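Local coordinates for putative peptidyl-arginine deiminase family protein (PDB 6B10), which probably hydrolyses agmatine to N-carbamoylputrescine as an agmatine deiminase, a step of polyamine biosynthesis that leads to putrescine, at residues 49-54 with 274-279. Residues are numbered along the deposited sequence; the frame is centred on the assembly and turned at random.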
loop_
_atom_site.group_PDB
_atom_site.type_symbol
_atom_site.label_atom_id
_atom_site.label_comp_id
_atom_site.label_asym_id
_atom_site.label_seq_id
_atom_site.Cartn_x
_atom_site.Cartn_y
_atom_site.Cartn_z
ATOM N N LYS A 49 16.516 2.914 -5.165
ATOM C CA LYS A 49 17.172 3.743 -6.183
ATOM C C LYS A 49 16.152 4.428 -7.100
ATOM O O LYS A 49 16.268 5.620 -7.385
ATOM C CB LYS A 49 18.160 2.921 -7.031
ATOM C CG LYS A 49 19.546 2.782 -6.417
ATOM C CD LYS A 49 20.526 2.093 -7.357
ATOM N N VAL A 50 15.160 3.666 -7.557
ATOM C CA VAL A 50 14.109 4.196 -8.428
ATOM C C VAL A 50 13.343 5.332 -7.745
ATOM O O VAL A 50 13.230 6.432 -8.295
ATOM C CB VAL A 50 13.137 3.080 -8.870
ATOM C CG1 VAL A 50 11.878 3.658 -9.501
ATOM C CG2 VAL A 50 13.827 2.149 -9.861
ATOM N N VAL A 51 12.850 5.066 -6.538
ATOM C CA VAL A 51 12.043 6.041 -5.787
ATOM C C VAL A 51 12.823 7.314 -5.465
ATOM O O VAL A 51 12.299 8.426 -5.620
ATOM C CB VAL A 51 11.515 5.455 -4.462
ATOM C CG1 VAL A 51 10.825 6.533 -3.635
ATOM C CG2 VAL A 51 10.539 4.320 -4.717
ATOM N N SER A 52 14.075 7.140 -5.037
ATOM C CA SER A 52 14.906 8.238 -4.539
ATOM C C SER A 52 15.136 9.314 -5.584
ATOM O O SER A 52 15.425 10.451 -5.239
ATOM C CB SER A 52 16.245 7.717 -4.014
ATOM O OG SER A 52 17.058 7.227 -5.064
ATOM N N GLU A 53 14.986 8.952 -6.856
ATOM C CA GLU A 53 15.069 9.914 -7.955
ATOM C C GLU A 53 13.909 10.902 -7.916
ATOM O O GLU A 53 14.015 12.004 -8.445
ATOM C CB GLU A 53 15.056 9.190 -9.306
ATOM C CG GLU A 53 15.453 10.063 -10.491
ATOM C CD GLU A 53 14.891 9.560 -11.803
ATOM O OE1 GLU A 53 14.498 10.404 -12.640
ATOM O OE2 GLU A 53 14.838 8.327 -11.994
ATOM N N PHE A 54 12.795 10.502 -7.299
ATOM C CA PHE A 54 11.576 11.319 -7.287
ATOM C C PHE A 54 11.200 11.951 -5.943
ATOM O O PHE A 54 10.583 13.012 -5.919
ATOM C CB PHE A 54 10.412 10.479 -7.796
ATOM C CG PHE A 54 10.505 10.162 -9.258
ATOM C CD1 PHE A 54 10.036 11.062 -10.201
ATOM C CD2 PHE A 54 11.075 8.969 -9.690
ATOM C CE1 PHE A 54 10.126 10.782 -11.548
ATOM C CE2 PHE A 54 11.166 8.681 -11.034
ATOM C CZ PHE A 54 10.691 9.588 -11.965
ATOM N N VAL A 274 2.713 1.550 -6.279
ATOM C CA VAL A 274 2.765 2.638 -5.320
ATOM C C VAL A 274 2.967 3.976 -6.009
ATOM O O VAL A 274 3.860 4.126 -6.830
ATOM C CB VAL A 274 3.841 2.405 -4.223
ATOM C CG1 VAL A 274 5.198 2.111 -4.823
ATOM C CG2 VAL A 274 3.920 3.602 -3.280
ATOM N N PHE A 275 2.107 4.940 -5.684
ATOM C CA PHE A 275 2.271 6.299 -6.179
ATOM C C PHE A 275 3.322 7.017 -5.347
ATOM O O PHE A 275 3.371 6.862 -4.119
ATOM C CB PHE A 275 0.972 7.086 -6.095
ATOM C CG PHE A 275 0.010 6.822 -7.220
ATOM C CD1 PHE A 275 0.187 7.427 -8.459
ATOM C CD2 PHE A 275 -1.107 6.014 -7.022
ATOM C CE1 PHE A 275 -0.716 7.207 -9.487
ATOM C CE2 PHE A 275 -2.016 5.794 -8.046
ATOM C CZ PHE A 275 -1.818 6.391 -9.279
ATOM N N ILE A 276 4.161 7.785 -6.036
ATOM C CA ILE A 276 5.111 8.702 -5.423
ATOM C C ILE A 276 5.097 9.962 -6.263
ATOM O O ILE A 276 4.411 10.022 -7.285
ATOM C CB ILE A 276 6.525 8.105 -5.358
ATOM C CG1 ILE A 276 7.004 7.697 -6.758
ATOM C CG2 ILE A 276 6.542 6.910 -4.409
ATOM C CD1 ILE A 276 8.488 7.419 -6.845
ATOM N N ASN A 277 5.845 10.975 -5.851
ATOM C CA ASN A 277 5.815 12.242 -6.577
ATOM C C ASN A 277 6.224 12.056 -8.038
ATOM O O ASN A 277 7.329 11.587 -8.325
ATOM C CB ASN A 277 6.711 13.265 -5.893
ATOM C CG ASN A 277 6.208 13.638 -4.517
ATOM O OD1 ASN A 277 5.059 13.355 -4.167
ATOM N ND2 ASN A 277 7.065 14.264 -3.718
ATOM N N ASN A 278 5.307 12.394 -8.946
ATOM C CA ASN A 278 5.546 12.345 -10.389
ATOM C C ASN A 278 5.756 10.948 -10.972
ATOM O O ASN A 278 6.139 10.814 -12.127
ATOM C CB ASN A 278 6.730 13.246 -10.777
ATOM C CG ASN A 278 6.506 14.685 -10.387
ATOM O OD1 ASN A 278 7.196 15.219 -9.522
ATOM N ND2 ASN A 278 5.516 15.309 -10.999
ATOM N N ALA A 279 5.461 9.907 -10.202
ATOM C CA ALA A 279 5.662 8.558 -10.689
ATOM C C ALA A 279 4.743 7.538 -10.048
ATOM O O ALA A 279 4.189 7.748 -8.966
ATOM C CB ALA A 279 7.115 8.147 -10.500
HETATM O O HOH W 1 9.667 14.121 -8.151
HETATM O O HOH W 2 9.587 14.956 -4.407
#
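The carbonyl oxygen of F54 is met by two waters, both 2.7 Å from F54 O, which link it to the 276-279 turn. One donates to F54 O and is itself the acceptor for N277 ND2; the other lies 3.0 Å from N278 OD1. N277 is held from its other amide atom as well, its OD1 accepting the backbone N-H of Q19. Most of the remaining contact is apolar and centres on F54, though N277 O also lies 3.3 Å from F54 CB. A279 CB stands squarely over one ring face, 3.9 Å from the F54 centroid and on the ring normal, a CH-pi contact. N278 CB comes obliquely to F54 CD1, with ring and amide planes 43° apart. I276 has CG1 between its backbone N and carbonyl carbon (chi1 56°), and its chain, extended beyond, brings CD1 to 3.7 Å from F54 CB and 4.1 Å from V51 CG1. Residues 276-279 form a type II turn, closed by A279 N to I276 O at 3.1 Å, which presents I276 and A279 to the F54 side chain. This beta hairpin, strands 274-276 and 279-284, thus packs against V51 of helix 37-52 and F54, which follows the helix, consistent with the alpha/beta modules of the pentein fold. F54 also touches I307 of strand 305-310, in the hairpin's own sheet, while V51 rests on L22 of strand 19-25 in another.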